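Local coordinates for macrolide export ATP-binding/permease protein MacB (Actinobacillus actinomycetemcomitans, PDB 3FTJ) that probably exports macrolides as the ATP-driven inner-membrane component of the tripartite MacAB-TdeA efflux system, here represented by its periplasmic region, at residues S58-V64 with T127-N131; D110-A116 with S153-Y157. All coordinates share one frame; numbering follows the deposited sequence.

Both contacts belong to the MacB-like periplasmic core domain, in the periplasmic part of the transporter; the ATP-binding domain is not part of this chain. Their centres lie about 12 Å apart. Contact 1 pairs two antiparallel strands; contact 2 sets the start of helix 111-118 against strand 155-159 of the same mixed sheet. Along the chain the segments alternate, and strand 127-130 is the next element of the chain after helix 111-118. They also touch in the interior: CD1 of Leu156 lies 3.9 Å from Leu62 CD1 and 4.0 Å from Val128 CG2, so a single leucine of contact 2 packs on both strands of contact 1.

Contact 1 of 2, residues S58-V64 with T127-N131; sequences SSGILVV and TVIFN
Val63 and Ile129 face each other as the hydrogen-bonded pair of an antiparallel ladder, Val63 N giving to Ile129 O at 2.8 Å and Ile129 N to Val63 O at 2.9 Å. A third bond, Asn131 N to Ile61 O (3.0 Å, 165° at the hydrogen), extends the ladder to the residue just past strand 127-130. Between these bonds lies the non-hydrogen-bonded pair Leu62 and Phe130, where Leu62 CA makes a CA-H...O contact with Ile129 O.

Leu62 reaches across the ladder with its far end. CB and CG pass at about 4.1 Å from Ile129 O; beyond them CD2 turns back over the neighbouring strand and meets Val128 CB at 3.4 Å, tighter than ordinary van der Waals contact. Phe130 extends the other way: with CG anti to its own backbone N (chi1 -176°), the ring is carried alongside the strand to Gly60, whose N lies 3.5 Å from CE1. On the other face of the sheet, Val63 CB and Ile129 CB sit 4.2 Å apart.

Strand 67-77 flanks 58-64 and strand 133-141 flanks 127-130, so both segments are interior strands of the mixed sheet. Ile117 and Phe118 of helix 111-118 pack against the side carrying Leu62, Val64 and Val128.

Contact 2 of 2, residues D110-A116 with S153-Y157; sequences DESAKKA and SLNLY
Asp110 and Asn155 are joined twice, once through the backbone and once through their side chains, which lie alongside each other and point the same way. Asp110 N donates to Asn155 O at 3.2 Å, tilted 21° from the carbonyl plane. Asn155 ND2 returns a nearly straight bond to Asp110 OD1 (169° at the hydrogen, 3.2 Å); the acceptor oxygen is approached from above the carboxylate, although it lies close to the plane of the amide.

This is the close-fitting end of the contact. Asp110 CB comes within 3.3 Å of Asn155 O, and Ala113 CB, in the first turn of the helix, rests 3.6 Å from the same oxygen and also touches Leu156 CD2. Asp110 is also the N-cap of the helix, its OD2 accepting from the N of Ser112, although the placing of OD2, crowded by Asp143, is less certain. The same carboxylate thus meets the strand through OD1 and, as modelled, the first turn of the helix through OD2.

Packing thins toward Ala116 and Ser153, which lie on the surface. There the contact comes down to Ala116 CB against Leu154 CD1 at 3.7 Å and a looser approach of Ser112 OG to Ser153 N.

Helix 111-118 follows strand 106-110 in the chain, and that strand pairs antiparallel with 155-159 through Val108 and Tyr157. Strand 67-77 runs parallel along the other edge of 155-159, where the backbone of Asn73 is hydrogen-bonded to that of Leu154 and of Leu156, and Tyr75 meets the ring of Tyr157.

Contact 1 of 2, residues S58-V64 with T127-N131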
loop_
_atom_site.group_PDB
_atom_site.type_symbol
_atom_site.label_atom_id
_atom_site.label_comp_id
_atom_site.label_asym_id
_atom_site.label_seq_id
_atom_site.Cartn_x
_atom_site.Cartn_y
_atom_site.Cartn_z
ATOM N N SER A 58 1.322 -5.529 -8.957
ATOM C CA SER A 58 1.754 -6.330 -10.088
ATOM C C SER A 58 2.660 -5.441 -10.919
ATOM O O SER A 58 2.511 -4.223 -10.921
ATOM C CB SER A 58 0.546 -6.762 -10.917
ATOM O OG SER A 58 0.892 -7.752 -11.877
ATOM N N SER A 59 3.610 -6.048 -11.610
ATOM C CA SER A 59 4.554 -5.315 -12.441
ATOM C C SER A 59 4.391 -5.818 -13.863
ATOM O O SER A 59 4.500 -7.016 -14.117
ATOM C CB SER A 59 5.972 -5.573 -11.945
ATOM O OG SER A 59 6.923 -4.947 -12.773
ATOM N N GLY A 60 4.100 -4.918 -14.791
ATOM C CA GLY A 60 3.747 -5.342 -16.133
ATOM C C GLY A 60 4.020 -4.296 -17.194
ATOM O O GLY A 60 4.826 -3.389 -16.988
ATOM N N ILE A 61 3.341 -4.428 -18.331
ATOM C CA ILE A 61 3.583 -3.564 -19.473
ATOM C C ILE A 61 2.504 -2.509 -19.574
ATOM O O ILE A 61 1.314 -2.827 -19.611
ATOM C CB ILE A 61 3.672 -4.373 -20.793
ATOM C CG1 ILE A 61 4.987 -5.147 -20.855
ATOM C CG2 ILE A 61 3.624 -3.451 -21.995
ATOM C CD1 ILE A 61 5.121 -6.219 -19.823
ATOM N N LEU A 62 2.929 -1.252 -19.600
ATOM C CA LEU A 62 2.008 -0.125 -19.667
ATOM C C LEU A 62 2.096 0.519 -21.039
ATOM O O LEU A 62 3.159 1.009 -21.433
ATOM C CB LEU A 62 2.382 0.912 -18.605
ATOM C CG LEU A 62 1.348 1.947 -18.158
ATOM C CD1 LEU A 62 2.036 3.129 -17.509
ATOM C CD2 LEU A 62 0.530 2.421 -19.318
ATOM N N VAL A 63 0.985 0.523 -21.766
ATOM C CA VAL A 63 0.913 1.234 -23.039
ATOM C C VAL A 63 0.248 2.599 -22.841
ATOM O O VAL A 63 -0.793 2.717 -22.171
ATOM C CB VAL A 63 0.134 0.434 -24.104
ATOM C CG1 VAL A 63 -0.166 1.313 -25.322
ATOM C CG2 VAL A 63 0.896 -0.820 -24.501
ATOM N N VAL A 64 0.871 3.637 -23.391
ATOM C CA VAL A 64 0.305 4.976 -23.330
ATOM C C VAL A 64 0.425 5.603 -24.701
ATOM O O VAL A 64 1.530 5.906 -25.158
ATOM C CB VAL A 64 1.047 5.858 -22.336
ATOM C CG1 VAL A 64 0.343 7.216 -22.202
ATOM C CG2 VAL A 64 1.165 5.148 -20.981
ATOM N N THR A 127 -5.859 7.855 -20.987
ATOM C CA THR A 127 -5.959 6.430 -20.692
ATOM C C THR A 127 -4.613 5.739 -20.789
ATOM O O THR A 127 -3.867 5.943 -21.752
ATOM C CB THR A 127 -6.964 5.738 -21.622
ATOM O OG1 THR A 127 -8.289 6.202 -21.317
ATOM C CG2 THR A 127 -6.907 4.237 -21.445
ATOM N N VAL A 128 -4.291 4.954 -19.764
ATOM C CA VAL A 128 -3.096 4.124 -19.771
ATOM C C VAL A 128 -3.540 2.664 -19.686
ATOM O O VAL A 128 -4.508 2.341 -18.999
ATOM C CB VAL A 128 -2.139 4.458 -18.612
ATOM C CG1 VAL A 128 -1.806 5.955 -18.604
ATOM C CG2 VAL A 128 -2.733 4.034 -17.284
ATOM N N ILE A 129 -2.845 1.787 -20.402
ATOM C CA ILE A 129 -3.247 0.394 -20.499
ATOM C C ILE A 129 -2.229 -0.508 -19.815
ATOM O O ILE A 129 -1.077 -0.611 -20.249
ATOM C CB ILE A 129 -3.409 -0.031 -21.973
ATOM C CG1 ILE A 129 -4.376 0.904 -22.691
ATOM C CG2 ILE A 129 -3.895 -1.459 -22.071
ATOM C CD1 ILE A 129 -4.668 0.478 -24.113
ATOM N N PHE A 130 -2.656 -1.154 -18.737
ATOM C CA PHE A 130 -1.797 -2.084 -18.013
ATOM C C PHE A 130 -2.166 -3.534 -18.356
ATOM O O PHE A 130 -3.304 -3.970 -18.139
ATOM C CB PHE A 130 -1.898 -1.836 -16.508
ATOM C CG PHE A 130 -0.967 -2.685 -15.687
ATOM C CD1 PHE A 130 0.325 -2.271 -15.428
ATOM C CD2 PHE A 130 -1.388 -3.900 -15.184
ATOM C CE1 PHE A 130 1.178 -3.055 -14.678
ATOM C CE2 PHE A 130 -0.537 -4.688 -14.432
ATOM C CZ PHE A 130 0.745 -4.257 -14.179
ATOM N N ASN A 131 -1.202 -4.276 -18.903
ATOM C CA ASN A 131 -1.451 -5.652 -19.338
ATOM C C ASN A 131 -2.807 -5.800 -20.037
ATOM O O ASN A 131 -3.599 -6.697 -19.710
ATOM C CB ASN A 131 -1.336 -6.631 -18.161
ATOM C CG ASN A 131 0.115 -6.967 -17.817
ATOM O OD1 ASN A 131 0.383 -7.714 -16.876
ATOM N ND2 ASN A 131 1.055 -6.421 -18.584
#

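Contact 2 of 2, residues D110-A116 with S153-Y157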
loop_
_atom_site.group_PDB
_atom_site.type_symbol
_atom_site.label_atom_id
_atom_site.label_comp_id
_atom_site.label_asym_id
_atom_site.label_seq_id
_atom_site.Cartn_x
_atom_site.Cartn_y
_atom_site.Cartn_z
ATOM N N ASP A 110 2.372 8.555 -10.018
ATOM C CA ASP A 110 3.528 9.049 -9.294
ATOM C C ASP A 110 4.073 10.268 -10.043
ATOM O O ASP A 110 3.885 10.397 -11.250
ATOM C CB ASP A 110 4.572 7.932 -9.290
ATOM C CG ASP A 110 5.763 8.246 -8.462
ATOM O OD1 ASP A 110 5.972 7.546 -7.445
ATOM O OD2 ASP A 110 6.497 9.187 -8.831
ATOM N N GLU A 111 4.742 11.162 -9.327
ATOM C CA GLU A 111 5.360 12.328 -9.944
ATOM C C GLU A 111 6.269 11.896 -11.089
ATOM O O GLU A 111 6.161 12.387 -12.218
ATOM C CB GLU A 111 6.175 13.091 -8.900
ATOM C CG GLU A 111 6.471 14.524 -9.253
ATOM C CD GLU A 111 5.325 15.450 -8.902
ATOM O OE1 GLU A 111 4.169 15.108 -9.238
ATOM O OE2 GLU A 111 5.579 16.518 -8.297
ATOM N N SER A 112 7.162 10.961 -10.798
ATOM C CA SER A 112 8.117 10.508 -11.798
ATOM C C SER A 112 7.464 9.650 -12.885
ATOM O O SER A 112 7.981 9.559 -14.001
ATOM C CB SER A 112 9.290 9.776 -11.140
ATOM O OG SER A 112 8.829 8.750 -10.281
ATOM N N ALA A 113 6.330 9.031 -12.566
ATOM C CA ALA A 113 5.580 8.279 -13.568
ATOM C C ALA A 113 4.971 9.250 -14.579
ATOM O O ALA A 113 5.062 9.037 -15.792
ATOM C CB ALA A 113 4.488 7.427 -12.915
ATOM N N LYS A 114 4.359 10.318 -14.070
ATOM C CA LYS A 114 3.795 11.364 -14.915
ATOM C C LYS A 114 4.855 11.894 -15.881
ATOM O O LYS A 114 4.618 12.001 -17.084
ATOM C CB LYS A 114 3.241 12.495 -14.048
ATOM C CG LYS A 114 2.402 13.520 -14.792
ATOM C CD LYS A 114 3.262 14.559 -15.503
ATOM C CE LYS A 114 2.419 15.410 -16.447
ATOM N NZ LYS A 114 3.174 16.564 -17.032
ATOM N N LYS A 115 6.029 12.213 -15.350
ATOM C CA LYS A 115 7.122 12.717 -16.169
ATOM C C LYS A 115 7.571 11.717 -17.234
ATOM O O LYS A 115 7.795 12.090 -18.380
ATOM C CB LYS A 115 8.317 13.112 -15.298
ATOM C CG LYS A 115 9.541 13.506 -16.113
ATOM C CD LYS A 115 10.774 13.706 -15.250
ATOM C CE LYS A 115 11.964 14.156 -16.091
ATOM N NZ LYS A 115 13.224 14.162 -15.297
ATOM N N ALA A 116 7.700 10.450 -16.857
ATOM C CA ALA A 116 8.203 9.428 -17.773
ATOM C C ALA A 116 7.234 9.135 -18.911
ATOM O O ALA A 116 7.638 8.928 -20.057
ATOM C CB ALA A 116 8.522 8.145 -17.012
ATOM N N SER A 153 10.025 5.112 -10.214
ATOM C CA SER A 153 10.221 4.003 -11.142
ATOM C C SER A 153 8.901 3.426 -11.638
ATOM O O SER A 153 8.664 2.224 -11.554
ATOM C CB SER A 153 11.072 2.909 -10.501
ATOM O OG SER A 153 12.447 3.254 -10.554
ATOM N N LEU A 154 8.058 4.300 -12.174
ATOM C CA LEU A 154 6.755 3.926 -12.727
ATOM C C LEU A 154 5.808 3.293 -11.729
ATOM O O LEU A 154 5.535 2.089 -11.776
ATOM C CB LEU A 154 6.896 3.052 -13.962
ATOM C CG LEU A 154 6.736 3.878 -15.232
ATOM C CD1 LEU A 154 7.847 4.906 -15.315
ATOM C CD2 LEU A 154 6.740 2.974 -16.451
ATOM N N ASN A 155 5.298 4.128 -10.834
ATOM C CA ASN A 155 4.303 3.700 -9.878
ATOM C C ASN A 155 2.936 4.226 -10.283
ATOM O O ASN A 155 2.772 5.422 -10.537
ATOM C CB ASN A 155 4.681 4.185 -8.480
ATOM C CG ASN A 155 6.036 3.654 -8.031
ATOM O OD1 ASN A 155 6.263 2.447 -8.009
ATOM N ND2 ASN A 155 6.942 4.557 -7.678
ATOM N N LEU A 156 1.964 3.320 -10.372
ATOM C CA LEU A 156 0.569 3.700 -10.572
ATOM C C LEU A 156 -0.275 3.177 -9.409
ATOM O O LEU A 156 -0.070 2.055 -8.950
ATOM C CB LEU A 156 0.019 3.149 -11.889
ATOM C CG LEU A 156 0.817 3.243 -13.195
ATOM C CD1 LEU A 156 -0.164 3.440 -14.337
ATOM C CD2 LEU A 156 1.824 4.360 -13.200
ATOM N N TYR A 157 -1.230 3.983 -8.950
ATOM C CA TYR A 157 -2.065 3.610 -7.814
ATOM C C TYR A 157 -3.538 3.545 -8.180
ATOM O O TYR A 157 -4.103 4.508 -8.690
ATOM C CB TYR A 157 -1.865 4.593 -6.661
ATOM C CG TYR A 157 -0.414 4.765 -6.277
ATOM C CD1 TYR A 157 0.231 3.821 -5.498
ATOM C CD2 TYR A 157 0.310 5.863 -6.705
ATOM C CE1 TYR A 157 1.556 3.966 -5.142
ATOM C CE2 TYR A 157 1.640 6.018 -6.358
ATOM C CZ TYR A 157 2.255 5.065 -5.573
ATOM O OH TYR A 157 3.573 5.211 -5.220
#